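Local structure of hypothetical protein PH1897 (Pyrococcus horikoshii, 1VDW) at residues Asp12-Arg15 and Asp16-Asn20; Val46-Val49 and Ala50-Ile54; Ser56-Lys59 and Asp60-Val63; Ser89-Ile93 and Asn94-Phe98; Met22-Phe25 and Gly26-Lys29. The protein probably hydrolyses fructose 1,6-bisphosphate to fructose 6-phosphate and phosphate with magnesium, working as a homodimer of the inositol monophosphatase superfamily. All coordinates share one frame; numbering follows the deposited sequence. Where two conformers were deposited one is given.

How the interactions relate
Along the chain the order is interaction 1, interaction 5, interaction 2, interaction 3 and interaction 4. Helix 3-20 carries interaction 1, and helix 45-60 carries interaction 2 and the first half of interaction 3, whose centres lie 14 Å apart. The two helices pack together: interactions 1 and 2 touch with centres 11 Å apart, and the Asp12-Lys57 salt bridge ties interaction 1 to interaction 3. Interaction 5, the turn between these helices, abuts interaction 4 at a centre distance of 10 Å. Interactions 3 and 4 are separated by about 17 Å between nearest atoms. Interactions 1 to 3 have no contact with the second subunit, whereas 4 and, through Phe25, 5 do.

Interaction 1 (Asp12-Arg15 and Asp16-Asn20); sequences DIIR and DFDHN
Ile14 and Asp18 lie side by side one helical turn apart and point the same way. The methyl CG2 of Ile14 comes 3.6 Å from OD2 of Asp18, an apolar group alongside one branch of a carboxylate. On Asp18, CG stands opposite the carbonyl carbon (chi1 -64°), which folds the carboxylate back beside its own helix. Beneath the pair, Asp18 N donates to Ile14 O over 2.9 Å, nearly straight at 171° and almost along the C=O axis. The same i to i+4 pattern links Asp16 N to Asp12 O, Phe17 N to Ile13 O at 2.8 Å, and His19 N to Arg15 O. At the last turn, Asp16 O is gripped twice: Asn20 N reaches it at 2.9 Å and the side-chain ND2 of Asn20 at 3.1 Å, so the amide is folded back onto the helix end.

Further out, Asp18 OD1 is hydrogen-bonded to Tyr117 OH, and Asp12 OD2 makes salt bridges with Lys8 and Lys57. Ile13 packs on Ile54 and Phe58 of helix 45-60. Replacing Asp18 with an alanine would probably leave the Tyr117 hydroxyl without this acceptor and remove the carboxylate beside Ile14 CG2. Chemically, the aspartate thus serves two ends: one oxygen anchors helix 3-20 to strand 110-118, while the other rests against a methyl.

Interaction 2 (Val46-Val49 and Ala50-Ile54); sequences VDKV and AENII
Lys48 NZ donates to Glu51 OE1 over 2.8 Å, a salt bridge between residues three apart on helix 45-60. The ammonium nitrogen lies almost in line with the C-O bond of that oxygen. Lys48 reaches it by a bent route: CG lies anti to the backbone N (chi1 -177°), then the chain turns at chi2 and chi3, which brings NZ round to the Glu51 carboxylate. Glu51, by contrast, is extended beyond CG, and the two side chains cross at a slant. The bend also carries CD of Lys48 across its partners, 3.6 Å from Glu51 OE1; on the Asn52 side, Lys48 CD comes 3.8 Å from Asn52 OD1.

The backbone supplies the scaffold. Asn52 N bonds to Lys48 O at 2.8 Å, and Ile53 N to Val49 O at 3.2 Å with an angle of 170°. CG1 of Ile53 sits 3.4 Å from the same Val49 oxygen.

Other faces of the helix turn to the predicted metal site and to helix 3-20. Val46, Asp47 and Ala50 touch Leu86, while Asp47 OD1 is hydrogen-bonded to Ser89 OG and its OD2 to Lys44 N; Val49 and Ile53 pack on Asn20.

With a methionine in place of Lys48, the carboxylate of Glu51 would probably lose its cationic mate and be freer to turn. Because Glu51 is buried, the ammonium probably offsets part of the cost of placing a carboxylate there.

Interaction 3 (Ser56-Lys59 and Asp60-Val63); sequences SKFK and DLGV
Apolar contacts first: Phe58 meets Leu61 and Val63 at the end of helix 45-60. Its ring atom CD1 comes within 4.1 Å of Leu61 CD1, the two side chains lying alongside and pointing the same way. Phe58 CB takes Val63 CG2 at 4.0 Å; Leu61 thus touches the ring and Val63 its root.

Among the backbone bonds, Asp60 N to Ser56 O is the last regular one, 2.9 Å long and 164° at the hydrogen. Leu61 N then makes only weak bonds, to Lys57 O and Phe58 O, while Gly62 N reaches Lys59 O at 3.0 Å with the donor well above the carbonyl plane. These bonds make a Schellman motif, and Gly62, with phi 84°, takes the chain out of the helix; a side chain there would be jammed against the carbonyl oxygen of Leu61.

Surrounding groups secure the end. Gln75 NE2 donates to both Lys59 O and Val63 O, and Phe58 packs against Trp6 and Ile9 of helix 3-20.

The outcome is a helix terminus whose carbonyl Lys59 O has two donors, Gly62 N and the glutamine amide, while the chain beyond it starts toward strand 64-67 with Val63 buried.

Interaction 4 (Ser89-Ile93 and Asn94-Phe98); sequences SYNFI and NGIPF
Tyr90 carries the amide of Asn94 over one face of its ring. Asn94 ND2 stands 3.0 Å above the ring plane, offset toward the rim, and the two planes are 27° apart. The tyrosine's first torsion (chi1 176°) turns CG away from the backbone N, which swings the ring under the amide. The same ND2 donates to Tyr90 O over 3.0 Å, that oxygen lying in the amide plane, so the asparagine is held over the ring by its own bond to the backbone. At the far end of the ring, Tyr90 OH bonds to Ala186 O and Arg143 NH2, both of the second subunit.

Asn91 works at both ends. Its carbonyl O accepts Ile96 N at 2.8 Å and Asn94 N at 3.0 Å from opposite faces of its plane. Its side-chain ND2 gives a straight bond (165°) to Phe98 O, 2.9 Å away on a lone pair in the carbonyl plane, while CB packs 3.6 Å from Ile96 CB. ND2 also donates to Leu172 O, and OD1 receives Arg170 NE of the second subunit.

Phe92 O bonds to Gly95 N at 3.2 Å. With Ile96 N to Asn91 O this completes a Schellman motif, Gly95 taking positive phi. Ile93 adds CG1 beside Asn94 ND2, at 3.5 Å.

The cap therefore does more than stop the helix that follows the predicted metal ligands Leu86 and Asp87: both amides are fixed by backbone bonds, and Asn91 OD1 and Tyr90 OH bond to the second subunit, so the helix end also forms part of the dimer contact.

Interaction 5 (Met22-Phe25 and Gly26-Lys29); sequences MPLF and GNPK
A type II beta turn from Leu24 to Asn27 reverses the chain after helix 3-20, beginning at the last residue of the 3-10 segment 22-24. Its closing bond runs from Asn27 N to Leu24 O, 2.9 Å long and 154° at the hydrogen, with the donor well above the carbonyl plane and not on a lone pair. Gly26 occupies the third position with phi 95°. A CB built there would fall about 2.4 Å from Phe25 O, an overlap that explains why the position suits glycine. Phe25 precedes it, and its N is held by Met22 O at 2.9 Å, the bond that closes the 3-10 turn.

Asn27 directs its CB back at the turn, 3.3 Å from Leu24 O. With chi1 at -173°, its CG points away from the backbone N, sending the amide onward along the chain, where OD1 accepts Lys29 N at 2.8 Å. This Asx turn directly follows the beta turn, so that Asn27 ends one and begins the other: backbone N donates backward, side-chain oxygen receives from ahead.

Around the turn, the Phe25 ring meets the rings of Phe92 of helix 89-93 and Phe99, and Phe25 also packs on Val121 of the second subunit. Leu24 packs on Ala30, and Pro28 O bonds to Ser31 OG ahead of strand 33-35, so the turn links helix 3-20 to that strand while its phenylalanine leans on helix 89-93.

Interaction 1 (Asp12-Arg15 and Asp16-Asn20)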
loop_
_atom_site.group_PDB
_atom_site.type_symbol
_atom_site.label_atom_id
_atom_site.label_comp_id
_atom_site.label_asym_id
_atom_site.label_seq_id
_atom_site.Cartn_x
_atom_site.Cartn_y
_atom_site.Cartn_z
ATOM N N ASP A 12 -7.777 24.279 -6.594
ATOM C CA ASP A 12 -6.551 25.020 -6.887
ATOM C C ASP A 12 -5.372 24.184 -6.396
ATOM O O ASP A 12 -4.335 24.102 -7.051
ATOM C CB ASP A 12 -6.517 26.376 -6.169
ATOM C CG ASP A 12 -7.571 27.346 -6.673
ATOM O OD1 ASP A 12 -8.009 27.221 -7.836
ATOM O OD2 ASP A 12 -7.945 28.253 -5.899
ATOM N N ILE A 13 -5.539 23.567 -5.230
ATOM C CA ILE A 13 -4.492 22.740 -4.648
ATOM C C ILE A 13 -4.219 21.491 -5.487
ATOM O O ILE A 13 -3.062 21.132 -5.703
ATOM C CB ILE A 13 -4.851 22.362 -3.196
ATOM C CG1 ILE A 13 -4.782 23.621 -2.324
ATOM C CG2 ILE A 13 -3.909 21.281 -2.677
ATOM C CD1 ILE A 13 -5.301 23.441 -0.918
ATOM N N ILE A 14 -5.270 20.836 -5.971
ATOM C CA ILE A 14 -5.079 19.657 -6.815
ATOM C C ILE A 14 -4.200 20.066 -7.991
ATOM O O ILE A 14 -3.216 19.403 -8.312
ATOM C CB ILE A 14 -6.424 19.112 -7.369
ATOM C CG1 ILE A 14 -7.192 18.392 -6.261
ATOM C CG2 ILE A 14 -6.174 18.160 -8.543
ATOM C CD1 ILE A 14 -8.538 17.858 -6.697
ATOM N N ARG A 15 -4.559 21.176 -8.629
ATOM C CA ARG A 15 -3.802 21.666 -9.773
ATOM C C ARG A 15 -2.361 22.026 -9.416
ATOM O O ARG A 15 -1.432 21.660 -10.138
ATOM C CB ARG A 15 -4.522 22.868 -10.385
ATOM C CG ARG A 15 -5.854 22.487 -11.001
ATOM C CD ARG A 15 -6.656 23.702 -11.421
ATOM N NE ARG A 15 -7.876 23.307 -12.114
ATOM C CZ ARG A 15 -8.917 24.106 -12.319
ATOM N NH1 ARG A 15 -8.896 25.359 -11.882
ATOM N NH2 ARG A 15 -9.980 23.651 -12.964
ATOM N N ASP A 16 -2.167 22.735 -8.309
ATOM C CA ASP A 16 -0.821 23.108 -7.893
ATOM C C ASP A 16 0.010 21.864 -7.584
ATOM O O ASP A 16 1.196 21.800 -7.913
ATOM C CB ASP A 16 -0.868 24.015 -6.658
ATOM C CG ASP A 16 -1.485 25.370 -6.949
ATOM O OD1 ASP A 16 -1.304 25.873 -8.077
ATOM O OD2 ASP A 16 -2.136 25.937 -6.047
ATOM N N PHE A 17 -0.622 20.873 -6.962
ATOM C CA PHE A 17 0.060 19.637 -6.609
ATOM C C PHE A 17 0.500 18.867 -7.849
ATOM O O PHE A 17 1.654 18.451 -7.952
ATOM C CB PHE A 17 -0.855 18.748 -5.770
ATOM C CG PHE A 17 -0.168 17.536 -5.222
ATOM C CD1 PHE A 17 0.430 17.572 -3.969
ATOM C CD2 PHE A 17 -0.086 16.367 -5.971
ATOM C CE1 PHE A 17 1.100 16.461 -3.468
ATOM C CE2 PHE A 17 0.585 15.252 -5.478
ATOM C CZ PHE A 17 1.177 15.300 -4.227
ATOM N N ASP A 18 -0.418 18.663 -8.787
ATOM C CA ASP A 18 -0.074 17.929 -9.999
ATOM C C ASP A 18 1.018 18.629 -10.801
ATOM O O ASP A 18 1.840 17.979 -11.442
ATOM C CB ASP A 18 -1.299 17.739 -10.899
ATOM C CG ASP A 18 -2.383 16.893 -10.257
ATOM O OD1 ASP A 18 -2.079 16.120 -9.325
ATOM O OD2 ASP A 18 -3.546 16.999 -10.702
ATOM N N HIS A 19 1.033 19.957 -10.762
ATOM C CA HIS A 19 2.022 20.701 -11.526
ATOM C C HIS A 19 3.405 20.779 -10.892
ATOM O O HIS A 19 4.414 20.679 -11.588
ATOM C CB HIS A 19 1.508 22.117 -11.804
ATOM C CG HIS A 19 2.450 22.953 -12.614
ATOM N ND1 HIS A 19 3.581 23.535 -12.079
ATOM C CD2 HIS A 19 2.443 23.284 -13.927
ATOM C CE1 HIS A 19 4.227 24.189 -13.027
ATOM N NE2 HIS A 19 3.559 24.052 -14.158
ATOM N N ASN A 20 3.451 20.945 -9.576
ATOM C CA ASN A 20 4.721 21.081 -8.874
ATOM C C ASN A 20 5.254 19.833 -8.190
ATOM O O ASN A 20 6.465 19.678 -8.044
ATOM C CB ASN A 20 4.611 22.200 -7.840
ATOM C CG ASN A 20 4.482 23.567 -8.475
ATOM O OD1 ASN A 20 5.465 24.136 -8.951
ATOM N ND2 ASN A 20 3.266 24.098 -8.498
#

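Interaction 2 (Val46-Val49 and Ala50-Ile54)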
loop_
_atom_site.group_PDB
_atom_site.type_symbol
_atom_site.label_atom_id
_atom_site.label_comp_id
_atom_site.label_asym_id
_atom_site.label_seq_id
_atom_site.Cartn_x
_atom_site.Cartn_y
_atom_site.Cartn_z
ATOM N N VAL A 46 10.774 17.200 -2.089
ATOM C CA VAL A 46 9.336 17.078 -2.294
ATOM C C VAL A 46 8.507 17.588 -1.107
ATOM O O VAL A 46 7.438 18.167 -1.304
ATOM C CB VAL A 46 8.935 15.616 -2.624
ATOM C CG1 VAL A 46 9.126 14.722 -1.412
ATOM C CG2 VAL A 46 7.499 15.580 -3.117
ATOM N N ASP A 47 8.993 17.387 0.112
ATOM C CA ASP A 47 8.274 17.857 1.297
ATOM C C ASP A 47 8.198 19.381 1.306
ATOM O O ASP A 47 7.149 19.964 1.576
ATOM C CB ASP A 47 8.976 17.411 2.581
ATOM C CG ASP A 47 9.134 15.916 2.670
ATOM O OD1 ASP A 47 8.124 15.206 2.494
ATOM O OD2 ASP A 47 10.266 15.459 2.928
ATOM N N LYS A 48 9.330 20.014 1.012
ATOM C CA LYS A 48 9.413 21.467 1.003
ATOM C C LYS A 48 8.579 22.081 -0.109
ATOM O O LYS A 48 7.914 23.098 0.100
ATOM C CB LYS A 48 10.872 21.907 0.866
ATOM C CG LYS A 48 11.069 23.420 0.910
ATOM C CD LYS A 48 10.520 24.025 2.197
ATOM C CE LYS A 48 11.230 23.479 3.426
ATOM N NZ LYS A 48 10.755 24.139 4.676
ATOM N N VAL A 49 8.618 21.480 -1.291
ATOM C CA VAL A 49 7.837 22.000 -2.400
ATOM C C VAL A 49 6.355 21.886 -2.062
ATOM O O VAL A 49 5.586 22.817 -2.292
ATOM C CB VAL A 49 8.125 21.239 -3.713
ATOM C CG1 VAL A 49 7.200 21.735 -4.814
ATOM C CG2 VAL A 49 9.583 21.441 -4.120
ATOM N N ALA A 50 5.959 20.747 -1.502
ATOM C CA ALA A 50 4.563 20.539 -1.135
ATOM C C ALA A 50 4.148 21.565 -0.089
ATOM O O ALA A 50 3.045 22.111 -0.138
ATOM C CB ALA A 50 4.368 19.125 -0.594
ATOM N N GLU A 51 5.043 21.828 0.857
ATOM C CA GLU A 51 4.766 22.790 1.910
ATOM C C GLU A 51 4.631 24.202 1.344
ATOM O O GLU A 51 3.708 24.935 1.701
ATOM C CB GLU A 51 5.882 22.765 2.953
ATOM C CG GLU A 51 5.670 23.733 4.104
ATOM C CD GLU A 51 6.819 23.726 5.091
ATOM O OE1 GLU A 51 7.953 24.064 4.687
ATOM O OE2 GLU A 51 6.590 23.383 6.270
ATOM N N ASN A 52 5.546 24.577 0.456
ATOM C CA ASN A 52 5.523 25.912 -0.139
ATOM C C ASN A 52 4.217 26.255 -0.832
ATOM O O ASN A 52 3.646 27.319 -0.598
ATOM C CB ASN A 52 6.660 26.083 -1.154
ATOM C CG ASN A 52 8.016 26.226 -0.500
ATOM O OD1 ASN A 52 8.117 26.542 0.681
ATOM N ND2 ASN A 52 9.071 26.008 -1.278
ATOM N N ILE A 53 3.747 25.357 -1.687
ATOM C CA ILE A 53 2.524 25.604 -2.438
ATOM C C ILE A 53 1.242 25.642 -1.614
ATOM O O ILE A 53 0.377 26.486 -1.854
ATOM C CB ILE A 53 2.349 24.568 -3.575
ATOM C CG1 ILE A 53 2.299 23.152 -2.998
ATOM C CG2 ILE A 53 3.492 24.697 -4.572
ATOM C CD1 ILE A 53 2.104 22.071 -4.044
ATOM N N ILE A 54 1.119 24.755 -0.635
ATOM C CA ILE A 54 -0.097 24.708 0.165
ATOM C C ILE A 54 -0.133 25.668 1.354
ATOM O O ILE A 54 -1.152 26.314 1.596
ATOM C CB ILE A 54 -0.363 23.267 0.658
ATOM C CG1 ILE A 54 -1.781 23.163 1.221
ATOM C CG2 ILE A 54 0.663 22.875 1.710
ATOM C CD1 ILE A 54 -2.229 21.743 1.486
#

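Interaction 3 (Ser56-Lys59 and Asp60-Val63)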
loop_
_atom_site.group_PDB
_atom_site.type_symbol
_atom_site.label_atom_id
_atom_site.label_comp_id
_atom_site.label_asym_id
_atom_site.label_seq_id
_atom_site.Cartn_x
_atom_site.Cartn_y
_atom_site.Cartn_z
ATOM N N SER A 56 1.503 28.514 1.757
ATOM C CA SER A 56 1.404 29.882 1.263
ATOM C C SER A 56 -0.038 30.183 0.873
ATOM O O SER A 56 -0.552 31.271 1.131
ATOM C CB SER A 56 2.318 30.077 0.051
ATOM O OG SER A 56 1.924 29.242 -1.023
ATOM N N LYS A 57 -0.687 29.204 0.256
ATOM C CA LYS A 57 -2.071 29.340 -0.181
ATOM C C LYS A 57 -2.983 29.781 0.961
ATOM O O LYS A 57 -3.713 30.766 0.844
ATOM C CB LYS A 57 -2.561 28.002 -0.745
ATOM C CG LYS A 57 -3.974 28.018 -1.300
ATOM C CD LYS A 57 -4.060 28.797 -2.603
ATOM C CE LYS A 57 -5.416 28.600 -3.268
ATOM N NZ LYS A 57 -5.523 29.324 -4.566
ATOM N N PHE A 58 -2.932 29.055 2.072
ATOM C CA PHE A 58 -3.767 29.373 3.223
ATOM C C PHE A 58 -3.282 30.588 4.001
ATOM O O PHE A 58 -4.090 31.346 4.539
ATOM C CB PHE A 58 -3.870 28.153 4.138
ATOM C CG PHE A 58 -4.628 27.010 3.522
ATOM C CD1 PHE A 58 -5.992 27.123 3.272
ATOM C CD2 PHE A 58 -3.976 25.839 3.157
ATOM C CE1 PHE A 58 -6.698 26.088 2.664
ATOM C CE2 PHE A 58 -4.671 24.796 2.547
ATOM C CZ PHE A 58 -6.037 24.921 2.300
ATOM N N LYS A 59 -1.969 30.781 4.057
ATOM C CA LYS A 59 -1.414 31.927 4.767
ATOM C C LYS A 59 -1.898 33.212 4.104
ATOM O O LYS A 59 -2.315 34.152 4.782
ATOM C CB LYS A 59 0.117 31.884 4.750
ATOM C CG LYS A 59 0.773 33.035 5.500
ATOM C CD LYS A 59 2.290 32.948 5.447
ATOM C CE LYS A 59 2.936 34.123 6.166
ATOM N NZ LYS A 59 2.546 34.183 7.602
ATOM N N ASP A 60 -1.851 33.241 2.774
ATOM C CA ASP A 60 -2.278 34.414 2.016
ATOM C C ASP A 60 -3.772 34.692 2.147
ATOM O O ASP A 60 -4.220 35.812 1.904
ATOM C CB ASP A 60 -1.914 34.261 0.536
ATOM C CG ASP A 60 -0.418 34.132 0.313
ATOM O OD1 ASP A 60 0.358 34.616 1.164
ATOM O OD2 ASP A 60 -0.016 33.560 -0.723
ATOM N N LEU A 61 -4.544 33.674 2.518
ATOM C CA LEU A 61 -5.984 33.839 2.689
ATOM C C LEU A 61 -6.283 34.506 4.023
ATOM O O LEU A 61 -7.412 34.925 4.279
ATOM C CB LEU A 61 -6.695 32.488 2.625
ATOM C CG LEU A 61 -6.850 31.870 1.236
ATOM C CD1 LEU A 61 -7.380 30.454 1.373
ATOM C CD2 LEU A 61 -7.792 32.721 0.395
ATOM N N GLY A 62 -5.265 34.586 4.873
ATOM C CA GLY A 62 -5.421 35.216 6.172
ATOM C C GLY A 62 -5.987 34.340 7.274
ATOM O O GLY A 62 -6.405 34.850 8.311
ATOM N N VAL A 63 -6.002 33.027 7.070
ATOM C CA VAL A 63 -6.529 32.121 8.086
ATOM C C VAL A 63 -5.405 31.561 8.952
ATOM O O VAL A 63 -4.227 31.686 8.607
ATOM C CB VAL A 63 -7.304 30.940 7.444
ATOM C CG1 VAL A 63 -8.424 31.473 6.565
ATOM C CG2 VAL A 63 -6.355 30.063 6.629
#

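Interaction 4 (Ser89-Ile93 and Asn94-Phe98)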
loop_
_atom_site.group_PDB
_atom_site.type_symbol
_atom_site.label_atom_id
_atom_site.label_comp_id
_atom_site.label_asym_id
_atom_site.label_seq_id
_atom_site.Cartn_x
_atom_site.Cartn_y
_atom_site.Cartn_z
ATOM N N SER A 89 5.463 10.690 2.477
ATOM C CA SER A 89 6.729 11.167 1.929
ATOM C C SER A 89 7.688 10.039 1.544
ATOM O O SER A 89 8.216 10.017 0.430
ATOM C CB SER A 89 7.418 12.099 2.929
ATOM O OG SER A 89 8.637 12.591 2.396
ATOM N N TYR A 90 7.942 9.121 2.475
ATOM C CA TYR A 90 8.837 8.007 2.176
ATOM C C TYR A 90 8.324 7.257 0.954
ATOM O O TYR A 90 9.083 6.919 0.048
ATOM C CB TYR A 90 8.936 7.019 3.344
ATOM C CG TYR A 90 9.785 5.815 2.991
ATOM C CD1 TYR A 90 11.169 5.841 3.159
ATOM C CD2 TYR A 90 9.212 4.684 2.401
ATOM C CE1 TYR A 90 11.965 4.779 2.747
ATOM C CE2 TYR A 90 10.002 3.610 1.982
ATOM C CZ TYR A 90 11.377 3.667 2.154
ATOM O OH TYR A 90 12.175 2.631 1.718
ATOM N N ASN A 91 7.024 6.988 0.934
ATOM C CA ASN A 91 6.445 6.266 -0.186
ATOM C C ASN A 91 6.684 7.004 -1.489
ATOM O O ASN A 91 7.127 6.419 -2.476
ATOM C CB ASN A 91 4.940 6.077 0.014
ATOM C CG ASN A 91 4.608 5.101 1.126
ATOM O OD1 ASN A 91 5.455 4.316 1.567
ATOM N ND2 ASN A 91 3.359 5.130 1.568
ATOM N N PHE A 92 6.385 8.298 -1.491
ATOM C CA PHE A 92 6.556 9.106 -2.685
ATOM C C PHE A 92 7.968 9.022 -3.263
ATOM O O PHE A 92 8.136 8.751 -4.447
ATOM C CB PHE A 92 6.234 10.568 -2.377
ATOM C CG PHE A 92 6.213 11.450 -3.595
ATOM C CD1 PHE A 92 5.013 11.773 -4.209
ATOM C CD2 PHE A 92 7.400 11.937 -4.139
ATOM C CE1 PHE A 92 4.987 12.570 -5.350
ATOM C CE2 PHE A 92 7.389 12.733 -5.280
ATOM C CZ PHE A 92 6.181 13.052 -5.886
ATOM N N ILE A 93 8.977 9.243 -2.429
ATOM C CA ILE A 93 10.345 9.224 -2.931
ATOM C C ILE A 93 10.841 7.838 -3.317
ATOM O O ILE A 93 11.870 7.709 -3.974
ATOM C CB ILE A 93 11.336 9.884 -1.936
ATOM C CG1 ILE A 93 11.393 9.106 -0.625
ATOM C CG2 ILE A 93 10.910 11.326 -1.667
ATOM C CD1 ILE A 93 12.452 9.616 0.339
ATOM N N ASN A 94 10.105 6.803 -2.925
ATOM C CA ASN A 94 10.488 5.443 -3.271
ATOM C C ASN A 94 9.555 4.829 -4.304
ATOM O O ASN A 94 9.577 3.622 -4.529
ATOM C CB ASN A 94 10.564 4.590 -2.010
ATOM C CG ASN A 94 11.848 4.829 -1.250
ATOM O OD1 ASN A 94 12.899 4.294 -1.609
ATOM N ND2 ASN A 94 11.784 5.661 -0.218
ATOM N N GLY A 95 8.748 5.674 -4.936
ATOM C CA GLY A 95 7.836 5.209 -5.968
ATOM C C GLY A 95 6.696 4.327 -5.501
ATOM O O GLY A 95 6.119 3.595 -6.308
ATOM N N ILE A 96 6.372 4.382 -4.213
ATOM C CA ILE A 96 5.281 3.583 -3.653
ATOM C C ILE A 96 4.033 4.460 -3.806
ATOM O O ILE A 96 3.958 5.548 -3.235
ATOM C CB ILE A 96 5.578 3.249 -2.190
ATOM C CG1 ILE A 96 6.901 2.474 -2.108
ATOM C CG2 ILE A 96 4.431 2.449 -1.592
ATOM C CD1 ILE A 96 7.328 2.095 -0.707
ATOM N N PRO A 97 3.030 3.987 -4.570
ATOM C CA PRO A 97 1.793 4.728 -4.835
ATOM C C PRO A 97 0.779 4.935 -3.728
ATOM O O PRO A 97 -0.415 4.703 -3.922
ATOM C CB PRO A 97 1.211 3.985 -6.029
ATOM C CG PRO A 97 1.534 2.571 -5.697
ATOM C CD PRO A 97 2.973 2.650 -5.197
ATOM N N PHE A 98 1.257 5.391 -2.576
ATOM C CA PHE A 98 0.401 5.681 -1.437
ATOM C C PHE A 98 0.851 6.993 -0.812
ATOM O O PHE A 98 1.744 7.014 0.023
ATOM C CB PHE A 98 0.472 4.574 -0.379
ATOM C CG PHE A 98 -0.228 3.313 -0.776
ATOM C CD1 PHE A 98 -1.599 3.304 -1.019
ATOM C CD2 PHE A 98 0.488 2.137 -0.937
ATOM C CE1 PHE A 98 -2.240 2.136 -1.425
ATOM C CE2 PHE A 98 -0.144 0.966 -1.342
ATOM C CZ PHE A 98 -1.511 0.968 -1.587
#

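Interaction 5 (Met22-Phe25 and Gly26-Lys29)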
loop_
_atom_site.group_PDB
_atom_site.type_symbol
_atom_site.label_atom_id
_atom_site.label_comp_id
_atom_site.label_asym_id
_atom_site.label_seq_id
_atom_site.Cartn_x
_atom_site.Cartn_y
_atom_site.Cartn_z
ATOM N N MET A 22 3.761 16.164 -8.645
ATOM C CA MET A 22 3.764 14.927 -9.422
ATOM C C MET A 22 4.923 14.756 -10.406
ATOM O O MET A 22 5.376 13.633 -10.633
ATOM C CB MET A 22 2.426 14.727 -10.138
ATOM C CG MET A 22 1.280 14.314 -9.205
ATOM S SD MET A 22 1.656 12.870 -8.153
ATOM C CE MET A 22 1.606 11.560 -9.346
ATOM N N PRO A 23 5.419 15.852 -11.010
ATOM C CA PRO A 23 6.533 15.638 -11.939
ATOM C C PRO A 23 7.755 15.092 -11.201
ATOM O O PRO A 23 8.694 14.584 -11.815
ATOM C CB PRO A 23 6.781 17.033 -12.506
ATOM C CG PRO A 23 5.417 17.648 -12.483
ATOM C CD PRO A 23 4.908 17.230 -11.120
ATOM N N LEU A 24 7.733 15.198 -9.877
ATOM C CA LEU A 24 8.832 14.724 -9.048
ATOM C C LEU A 24 8.729 13.235 -8.727
ATOM O O LEU A 24 9.692 12.634 -8.252
ATOM C CB LEU A 24 8.899 15.531 -7.747
ATOM C CG LEU A 24 9.227 17.023 -7.875
ATOM C CD1 LEU A 24 9.203 17.669 -6.497
ATOM C CD2 LEU A 24 10.596 17.200 -8.521
ATOM N N PHE A 25 7.562 12.642 -8.974
ATOM C CA PHE A 25 7.369 11.218 -8.707
ATOM C C PHE A 25 8.202 10.443 -9.724
ATOM O O PHE A 25 7.967 10.524 -10.931
ATOM C CB PHE A 25 5.885 10.845 -8.828
ATOM C CG PHE A 25 5.557 9.453 -8.339
ATOM C CD1 PHE A 25 5.847 9.066 -7.036
ATOM C CD2 PHE A 25 4.941 8.537 -9.183
ATOM C CE1 PHE A 25 5.526 7.787 -6.576
ATOM C CE2 PHE A 25 4.616 7.253 -8.736
ATOM C CZ PHE A 25 4.909 6.879 -7.429
ATOM N N GLY A 26 9.183 9.699 -9.226
ATOM C CA GLY A 26 10.057 8.943 -10.103
ATOM C C GLY A 26 11.323 9.722 -10.412
ATOM O O GLY A 26 12.233 9.209 -11.065
ATOM N N ASN A 27 11.380 10.966 -9.943
ATOM C CA ASN A 27 12.537 11.836 -10.161
ATOM C C ASN A 27 13.438 11.841 -8.925
ATOM O O ASN A 27 13.007 12.219 -7.838
ATOM C CB ASN A 27 12.073 13.268 -10.445
ATOM C CG ASN A 27 13.214 14.186 -10.846
ATOM O OD1 ASN A 27 14.329 14.074 -10.339
ATOM N ND2 ASN A 27 12.931 15.116 -11.751
ATOM N N PRO A 28 14.706 11.434 -9.081
ATOM C CA PRO A 28 15.666 11.393 -7.972
ATOM C C PRO A 28 15.792 12.696 -7.178
ATOM O O PRO A 28 16.054 12.673 -5.975
ATOM C CB PRO A 28 16.969 11.007 -8.667
ATOM C CG PRO A 28 16.493 10.119 -9.772
ATOM C CD PRO A 28 15.311 10.892 -10.311
ATOM N N LYS A 29 15.607 13.827 -7.851
ATOM C CA LYS A 29 15.707 15.132 -7.201
ATOM C C LYS A 29 14.770 15.257 -6.003
ATOM O O LYS A 29 15.086 15.930 -5.023
ATOM C CB LYS A 29 15.390 16.249 -8.198
ATOM C CG LYS A 29 16.358 16.352 -9.363
ATOM C CD LYS A 29 15.970 17.502 -10.280
ATOM C CE LYS A 29 16.933 17.639 -11.450
ATOM N NZ LYS A 29 16.537 18.752 -12.359
#